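Local coordinates for uncharacterized rhodanese-related protein TVG0868615 (Thermoplasma volcanium GSS1, PDB 3GK5) that is of unknown function but contains a rhodanese-like domain, the small alpha/beta fold that in related proteins often transfers sulfur through a cysteine persulfide, at residues 10-15 against 90-95; 66-71 against 82-87. All coordinates share one frame; numbering follows the deposited sequence.

Contact 1 (10-15 against 90-95)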
ATOM      1  N   ASP A  10      -9.066   7.497   6.651  1.00 26.21           N
ATOM      2  CA  ASP A  10      -9.937   6.348   6.416  1.00 26.07           C
ATOM      3  C   ASP A  10      -9.180   5.057   6.687  1.00 28.42           C
ATOM      4  O   ASP A  10      -9.640   4.204   7.451  1.00 24.24           O
ATOM      5  CB  ASP A  10     -10.432   6.347   4.967  1.00 36.54           C
ATOM      6  CG  ASP A  10     -11.484   7.404   4.702  1.00 49.22           C
ATOM      7  OD1 ASP A  10     -11.607   7.829   3.530  1.00 47.95           O
ATOM      8  OD2 ASP A  10     -12.197   7.797   5.658  1.00 55.53           O
ATOM      9  N   LEU A  11      -8.021   4.913   6.049  1.00 24.23           N
ATOM     10  CA  LEU A  11      -7.205   3.719   6.229  1.00 28.01           C
ATOM     11  C   LEU A  11      -6.905   3.452   7.699  1.00 24.70           C
ATOM     12  O   LEU A  11      -7.123   2.348   8.185  1.00 26.26           O
ATOM     13  CB  LEU A  11      -5.885   3.836   5.454  1.00 22.21           C
ATOM     14  CG  LEU A  11      -4.866   2.697   5.626  1.00 13.27           C
ATOM     15  CD1 LEU A  11      -5.530   1.344   5.432  1.00  5.80           C
ATOM     16  CD2 LEU A  11      -3.743   2.874   4.617  1.00 16.46           C
ATOM     17  N   TYR A  12      -6.409   4.466   8.398  1.00 22.06           N
ATOM     18  CA  TYR A  12      -6.065   4.322   9.807  1.00 22.16           C
ATOM     19  C   TYR A  12      -7.249   3.902  10.665  1.00 25.16           C
ATOM     20  O   TYR A  12      -7.107   3.068  11.556  1.00 28.88           O
ATOM     21  CB  TYR A  12      -5.466   5.625  10.336  1.00 26.88           C
ATOM     22  CG  TYR A  12      -5.102   5.592  11.802  1.00 22.68           C
ATOM     23  CD1 TYR A  12      -5.932   6.180  12.761  1.00 25.31           C
ATOM     24  CD2 TYR A  12      -3.925   4.974  12.234  1.00 26.21           C
ATOM     25  CE1 TYR A  12      -5.595   6.157  14.118  1.00 22.31           C
ATOM     26  CE2 TYR A  12      -3.581   4.942  13.587  1.00 23.97           C
ATOM     27  CZ  TYR A  12      -4.419   5.537  14.522  1.00 27.94           C
ATOM     28  OH  TYR A  12      -4.072   5.515  15.855  1.00 27.64           O
ATOM     29  N   GLU A  13      -8.417   4.473  10.393  1.00 19.53           N
ATOM     30  CA  GLU A  13      -9.613   4.138  11.150  1.00 19.80           C
ATOM     31  C   GLU A  13     -10.086   2.709  10.893  1.00 19.56           C
ATOM     32  O   GLU A  13     -10.800   2.129  11.711  1.00 26.91           O
ATOM     33  CB  GLU A  13     -10.738   5.103  10.801  1.00 20.67           C
ATOM     34  CG  GLU A  13     -10.521   6.502  11.303  1.00 34.76           C
ATOM     35  CD  GLU A  13     -11.436   7.494  10.621  1.00 47.04           C
ATOM     36  OE1 GLU A  13     -12.666   7.266  10.629  1.00 53.24           O
ATOM     37  OE2 GLU A  13     -10.923   8.498  10.074  1.00 46.64           O
ATOM     38  N   ASN A  14      -9.694   2.150   9.754  1.00 19.99           N
ATOM     39  CA  ASN A  14     -10.094   0.796   9.387  1.00 21.52           C
ATOM     40  C   ASN A  14      -8.871  -0.087   9.190  1.00 21.09           C
ATOM     41  O   ASN A  14      -8.949  -1.148   8.574  1.00 20.17           O
ATOM     42  CB  ASN A  14     -10.934   0.837   8.101  1.00 20.34           C
ATOM     43  CG  ASN A  14     -12.288   1.523   8.305  1.00 22.84           C
ATOM     44  OD1 ASN A  14     -13.215   0.926   8.844  1.00 17.58           O
ATOM     45  ND2 ASN A  14     -12.396   2.784   7.883  1.00 15.16           N
ATOM     46  N   ILE A  15      -7.752   0.357   9.754  1.00 23.36           N
ATOM     47  CA  ILE A  15      -6.474  -0.334   9.647  1.00 23.24           C
ATOM     48  C   ILE A  15      -6.535  -1.860   9.779  1.00 24.59           C
ATOM     49  O   ILE A  15      -5.793  -2.577   9.099  1.00 28.55           O
ATOM     50  CB  ILE A  15      -5.449   0.276  10.670  1.00 27.31           C
ATOM     51  CG1 ILE A  15      -4.075  -0.379  10.512  1.00 29.42           C
ATOM     52  CG2 ILE A  15      -5.960   0.121  12.088  1.00 11.52           C
ATOM     53  CD1 ILE A  15      -3.965  -1.755  11.185  1.00 52.72           C
ATOM     54  N   GLN A  90       3.832   9.551   2.529  1.00 32.90           N
ATOM     55  CA  GLN A  90       4.258  10.908   2.828  1.00 30.68           C
ATOM     56  C   GLN A  90       3.085  11.580   3.533  1.00 29.70           C
ATOM     57  O   GLN A  90       3.234  12.120   4.622  1.00 33.27           O
ATOM     58  CB  GLN A  90       4.592  11.663   1.539  1.00 36.92           C
ATOM     59  CG  GLN A  90       4.779  13.165   1.729  1.00 50.56           C
ATOM     60  CD  GLN A  90       4.937  13.920   0.414  1.00 63.81           C
ATOM     61  OE1 GLN A  90       4.095  13.819  -0.481  1.00 65.98           O
ATOM     62  NE2 GLN A  90       6.013  14.692   0.299  1.00 67.75           N
ATOM     63  N   SER A  91       1.916  11.522   2.903  1.00 29.83           N
ATOM     64  CA  SER A  91       0.707  12.115   3.452  1.00 25.72           C
ATOM     65  C   SER A  91       0.389  11.486   4.798  1.00 29.63           C
ATOM     66  O   SER A  91       0.046  12.173   5.758  1.00 34.94           O
ATOM     67  CB  SER A  91      -0.458  11.894   2.487  1.00 29.98           C
ATOM     68  OG  SER A  91      -1.695  12.258   3.077  1.00 41.76           O
ATOM     69  N   TRP A  92       0.511  10.168   4.861  1.00 26.07           N
ATOM     70  CA  TRP A  92       0.250   9.426   6.087  1.00 24.98           C
ATOM     71  C   TRP A  92       1.049   9.991   7.264  1.00 20.91           C
ATOM     72  O   TRP A  92       0.522  10.148   8.366  1.00 24.83           O
ATOM     73  CB  TRP A  92       0.584   7.949   5.847  1.00 20.58           C
ATOM     74  CG  TRP A  92       0.666   7.109   7.066  1.00 19.15           C
ATOM     75  CD1 TRP A  92       1.724   7.006   7.925  1.00 22.74           C
ATOM     76  CD2 TRP A  92      -0.340   6.222   7.560  1.00 21.44           C
ATOM     77  NE1 TRP A  92       1.440   6.108   8.923  1.00 24.22           N
ATOM     78  CE2 TRP A  92       0.178   5.612   8.725  1.00 21.08           C
ATOM     79  CE3 TRP A  92      -1.633   5.885   7.135  1.00 16.33           C
ATOM     80  CZ2 TRP A  92      -0.548   4.681   9.469  1.00 14.33           C
ATOM     81  CZ3 TRP A  92      -2.357   4.960   7.873  1.00 25.82           C
ATOM     82  CH2 TRP A  92      -1.810   4.367   9.034  1.00 25.40           C
ATOM     83  N   ILE A  93       2.320  10.298   7.015  1.00 22.12           N
ATOM     84  CA  ILE A  93       3.210  10.848   8.034  1.00 22.86           C
ATOM     85  C   ILE A  93       2.905  12.318   8.316  1.00 27.62           C
ATOM     86  O   ILE A  93       2.895  12.749   9.473  1.00 30.98           O
ATOM     87  CB  ILE A  93       4.690  10.700   7.602  1.00 26.50           C
ATOM     88  CG1 ILE A  93       5.061   9.212   7.597  1.00 14.38           C
ATOM     89  CG2 ILE A  93       5.609  11.514   8.523  1.00 10.46           C
ATOM     90  CD1 ILE A  93       6.488   8.931   7.206  1.00 20.06           C
ATOM     91  N   GLU A  94       2.647  13.083   7.259  1.00 27.85           N
ATOM     92  CA  GLU A  94       2.334  14.503   7.411  1.00 33.58           C
ATOM     93  C   GLU A  94       1.127  14.674   8.322  1.00 30.64           C
ATOM     94  O   GLU A  94       1.055  15.635   9.084  1.00 25.15           O
ATOM     95  CB  GLU A  94       2.023  15.141   6.051  1.00 38.85           C
ATOM     96  CG  GLU A  94       3.181  15.161   5.063  1.00 63.51           C
ATOM     97  CD  GLU A  94       4.312  16.076   5.495  1.00 70.70           C
ATOM     98  OE1 GLU A  94       4.964  15.781   6.523  1.00 73.38           O
ATOM     99  OE2 GLU A  94       4.546  17.094   4.806  1.00 73.38           O
ATOM    100  N   GLU A  95       0.182  13.741   8.236  1.00 25.10           N
ATOM    101  CA  GLU A  95      -1.022  13.807   9.051  1.00 18.72           C
ATOM    102  C   GLU A  95      -0.797  13.272  10.456  1.00 25.23           C
ATOM    103  O   GLU A  95      -1.729  13.198  11.257  1.00 23.75           O
ATOM    104  CB  GLU A  95      -2.162  13.037   8.390  1.00 27.07           C
ATOM    105  CG  GLU A  95      -3.248  13.926   7.820  1.00 28.51           C
ATOM    106  CD  GLU A  95      -2.972  14.363   6.403  1.00 42.39           C
ATOM    107  OE1 GLU A  95      -3.630  15.317   5.938  1.00 59.48           O
ATOM    108  OE2 GLU A  95      -2.112  13.751   5.739  1.00 51.51           O
TER

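Contact 2 (66-71 against 82-87)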
ATOM      1  N   ASN A  66       2.308   7.957  -6.936  1.00 27.12           N
ATOM      2  CA  ASN A  66       2.491   7.772  -8.367  1.00 22.16           C
ATOM      3  C   ASN A  66       2.676   6.303  -8.748  1.00 27.09           C
ATOM      4  O   ASN A  66       2.174   5.859  -9.780  1.00 28.71           O
ATOM      5  CB  ASN A  66       3.687   8.608  -8.826  1.00 28.07           C
ATOM      6  CG  ASN A  66       4.570   9.042  -7.663  1.00 35.37           C
ATOM      7  OD1 ASN A  66       5.261   8.226  -7.054  1.00 45.75           O
ATOM      8  ND2 ASN A  66       4.533  10.328  -7.339  1.00 38.63           N
ATOM      9  N   ARG A  67       3.379   5.552  -7.902  1.00 21.43           N
ATOM     10  CA  ARG A  67       3.639   4.137  -8.157  1.00 15.91           C
ATOM     11  C   ARG A  67       2.485   3.251  -7.688  1.00 24.11           C
ATOM     12  O   ARG A  67       2.190   2.220  -8.293  1.00 19.40           O
ATOM     13  CB  ARG A  67       4.943   3.715  -7.470  1.00 21.75           C
ATOM     14  CG  ARG A  67       6.185   4.408  -8.040  1.00 22.08           C
ATOM     15  CD  ARG A  67       7.429   4.122  -7.214  1.00 24.26           C
ATOM     16  NE  ARG A  67       7.366   4.792  -5.915  1.00 36.32           N
ATOM     17  CZ  ARG A  67       8.260   4.646  -4.939  1.00 35.59           C
ATOM     18  NH1 ARG A  67       8.102   5.309  -3.799  1.00 26.40           N
ATOM     19  NH2 ARG A  67       9.302   3.830  -5.091  1.00 32.89           N
ATOM     20  N   SER A  68       1.835   3.654  -6.602  1.00 19.28           N
ATOM     21  CA  SER A  68       0.711   2.898  -6.085  1.00 18.07           C
ATOM     22  C   SER A  68      -0.422   2.904  -7.115  1.00 25.66           C
ATOM     23  O   SER A  68      -1.043   1.872  -7.368  1.00 23.43           O
ATOM     24  CB  SER A  68       0.227   3.513  -4.772  1.00 14.14           C
ATOM     25  OG  SER A  68      -0.044   4.887  -4.951  1.00 17.02           O
ATOM     26  N   ALA A  69      -0.676   4.063  -7.717  1.00 25.44           N
ATOM     27  CA  ALA A  69      -1.739   4.197  -8.711  1.00 21.02           C
ATOM     28  C   ALA A  69      -1.591   3.188  -9.832  1.00 21.99           C
ATOM     29  O   ALA A  69      -2.565   2.545 -10.232  1.00 27.56           O
ATOM     30  CB  ALA A  69      -1.747   5.603  -9.288  1.00 27.40           C
ATOM     31  N   ALA A  70      -0.370   3.051 -10.335  1.00 19.97           N
ATOM     32  CA  ALA A  70      -0.103   2.119 -11.423  1.00 18.81           C
ATOM     33  C   ALA A  70      -0.278   0.661 -10.991  1.00 22.34           C
ATOM     34  O   ALA A  70      -0.697  -0.185 -11.782  1.00 22.05           O
ATOM     35  CB  ALA A  70       1.289   2.348 -11.964  1.00 23.00           C
ATOM     36  N   ALA A  71       0.020   0.376  -9.730  1.00 20.20           N
ATOM     37  CA  ALA A  71      -0.125  -0.977  -9.205  1.00 22.78           C
ATOM     38  C   ALA A  71      -1.607  -1.340  -9.070  1.00 22.19           C
ATOM     39  O   ALA A  71      -2.009  -2.470  -9.333  1.00 18.81           O
ATOM     40  CB  ALA A  71       0.562  -1.093  -7.844  1.00 12.74           C
ATOM     41  N   ILE A  82      -8.259  -4.429  -4.049  1.00 31.01           N
ATOM     42  CA  ILE A  82      -7.232  -3.485  -3.608  1.00 24.20           C
ATOM     43  C   ILE A  82      -7.680  -2.049  -3.826  1.00 23.62           C
ATOM     44  O   ILE A  82      -8.517  -1.775  -4.680  1.00 34.28           O
ATOM     45  CB  ILE A  82      -5.877  -3.674  -4.356  1.00 19.39           C
ATOM     46  CG1 ILE A  82      -5.884  -2.911  -5.684  1.00 19.91           C
ATOM     47  CG2 ILE A  82      -5.605  -5.156  -4.594  1.00 18.12           C
ATOM     48  CD1 ILE A  82      -6.879  -3.412  -6.703  1.00 22.51           C
ATOM     49  N   VAL A  83      -7.110  -1.137  -3.046  1.00 23.74           N
ATOM     50  CA  VAL A  83      -7.430   0.280  -3.137  1.00 15.21           C
ATOM     51  C   VAL A  83      -6.131   1.079  -3.122  1.00 16.97           C
ATOM     52  O   VAL A  83      -5.124   0.601  -2.613  1.00 25.55           O
ATOM     53  CB  VAL A  83      -8.278   0.712  -1.943  1.00 29.23           C
ATOM     54  CG1 VAL A  83      -9.617  -0.017  -1.963  1.00 25.89           C
ATOM     55  CG2 VAL A  83      -7.525   0.401  -0.662  1.00 29.23           C
ATOM     56  N   ASP A  84      -6.154   2.288  -3.674  1.00 14.56           N
ATOM     57  CA  ASP A  84      -4.965   3.145  -3.713  1.00 24.14           C
ATOM     58  C   ASP A  84      -5.009   4.121  -2.535  1.00 24.93           C
ATOM     59  O   ASP A  84      -6.071   4.653  -2.210  1.00 35.08           O
ATOM     60  CB  ASP A  84      -4.923   3.912  -5.050  1.00 19.59           C
ATOM     61  CG  ASP A  84      -3.677   4.769  -5.210  1.00 35.05           C
ATOM     62  OD1 ASP A  84      -2.571   4.286  -4.878  1.00 30.88           O
ATOM     63  OD2 ASP A  84      -3.793   5.924  -5.689  1.00 36.37           O
ATOM     64  N   VAL A  85      -3.870   4.339  -1.885  1.00 15.91           N
ATOM     65  CA  VAL A  85      -3.813   5.260  -0.751  1.00 16.81           C
ATOM     66  C   VAL A  85      -3.341   6.649  -1.198  1.00 28.65           C
ATOM     67  O   VAL A  85      -2.196   6.833  -1.628  1.00 24.54           O
ATOM     68  CB  VAL A  85      -2.853   4.749   0.358  1.00 20.25           C
ATOM     69  CG1 VAL A  85      -2.842   5.724   1.527  1.00 16.06           C
ATOM     70  CG2 VAL A  85      -3.263   3.369   0.823  1.00 15.17           C
ATOM     71  N   GLU A  86      -4.232   7.626  -1.073  1.00 28.38           N
ATOM     72  CA  GLU A  86      -3.950   9.001  -1.472  1.00 29.88           C
ATOM     73  C   GLU A  86      -2.814   9.670  -0.703  1.00 28.84           C
ATOM     74  O   GLU A  86      -2.760   9.606   0.522  1.00 21.61           O
ATOM     75  CB  GLU A  86      -5.227   9.830  -1.321  1.00 37.54           C
ATOM     76  CG  GLU A  86      -6.422   9.192  -2.008  1.00 45.82           C
ATOM     77  CD  GLU A  86      -7.754   9.720  -1.515  1.00 50.56           C
ATOM     78  OE1 GLU A  86      -8.797   9.251  -2.030  1.00 44.97           O
ATOM     79  OE2 GLU A  86      -7.761  10.594  -0.617  1.00 51.97           O
ATOM     80  N   GLY A  87      -1.917  10.318  -1.439  1.00 27.40           N
ATOM     81  CA  GLY A  87      -0.803  11.012  -0.822  1.00 26.38           C
ATOM     82  C   GLY A  87       0.403  10.155  -0.480  1.00 28.51           C
ATOM     83  O   GLY A  87       1.459  10.677  -0.117  1.00 33.08           O
TER
HETATM   84  O   HOH W   1       0.185   5.578  -2.239  1.00 17.39           O

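Contact 1 (10-15 against 90-95)
Asp-10 O, held by the side chain and, more weakly, the backbone N of Asn-14, closes the last turn of the helix from which Leu-11 and Tyr-12 reach Trp-92. Asn-14 ND2 lies 3.1 Å from Asp-10 O with an N-H...O angle of 154°, the donor tilted out of the carbonyl plane. Asn-14 is also where the chain leaves helical geometry, and its backbone N makes a second bond to Leu-11 O at 3.0 Å.

Across the contact, the six-membered ring of Trp-92, from helix 88-94, reaches Leu-11 and Tyr-12 of helix 8-13. Trp-92 CG stands anti to the backbone N (chi1 167°), which carries this ring outward and lets its far carbons do the touching. Tyr-12 CB sits 4.0 Å from Trp-92 CZ3. The tyrosine ring offers its edge, with CD2 3.9 Å from Trp-92 CH2, and the two side chains cross at about a right angle. Leu-11 completes the contact from the neighbouring helical position: its branch carbon CG is 4.1 Å from Trp-92 CZ3, and CD2 is equally near that atom. Tyr-97 meets both aromatic rings, while Trp-92 NE1 is hydrogen-bonded to the carbonyl O of Pro-98.

The N-terminal and C-terminal helices of the rhodanese-like domain thus meet through carbon atoms. Since such contacts have little directionality, the turn of the indole probably owes much to its N-H bond with the segment following helix 88-94.

Contact 2 (66-71 against 82-87)
The beta-alpha-beta crossover formed by strand 58-61, helix 66-76 and strand 82-85 is closed here, where helix segment 66-71 lies over the returning strand of the parallel rhodanese sheet. The helix and strand segments run nearly antiparallel, at 162°, with their axes 7.9 Å apart. The loop leading into this helix, which includes Cys-62 and Gly-65, probably corresponds to the active-site loop of rhodaneses, so the contact lies close behind that presumed loop.

The centre of the contact is a buried polar pair. Ser-68 OG donates to Asp-84 OD1 at 2.6 Å, and OD1 receives the bond with its syn lone pair, the one on the side of OD2. CG of Asp-84 is anti to the backbone N (chi1 -177°), extending the carboxylate from the strand toward the helix. An accompanying approach of Ser-68 CB to Asp-84 OD1, 2.9 Å, is too short to be relied on and remains doubtful. The methyl of Ala-69 borders the carboxylate, CB lying 4.2 Å from Asp-84 OD2.

The other carboxylate oxygen is hydrogen-bonded to Tyr-3 OH, so one side chain links the helix to the N-terminal segment through the strand. Replacing Asp-84 with a valine would remove both oxygens and probably cost the hydroxyls of Ser-68 and Tyr-3 their shared carboxylate partner, leaving the buried Ser-68 OG without this acceptor for its proton. Ser-68 OG serves as an acceptor too. A water donates one hydrogen to it at 2.8 Å and the other to Val-85 O, also at 2.8 Å, bridging the serine hydroxyl to the strand's last carbonyl.

How the contacts relate
The two contacts lie on opposite faces of the parallel sheet: contact 2 places helix 66-76 over one, while contact 1 pairs helices 8-13 and 88-94 on the other. Contact 2 is nearer the centre of the chain, and joins buried polar groups through directional bonds and a water. Contact 1 lies farther out, is wholly apolar across its segments, and grades from buried Leu-11 and Trp-92 to exposed Tyr-12. Strand 82-85 connects them, since it is followed, two residues on, by helix 88-94. They also touch in space, with Leu-11 CD2 3.9 Å from Val-85 CG2, and contact 2 is nested within the chain loop closed by contact 1.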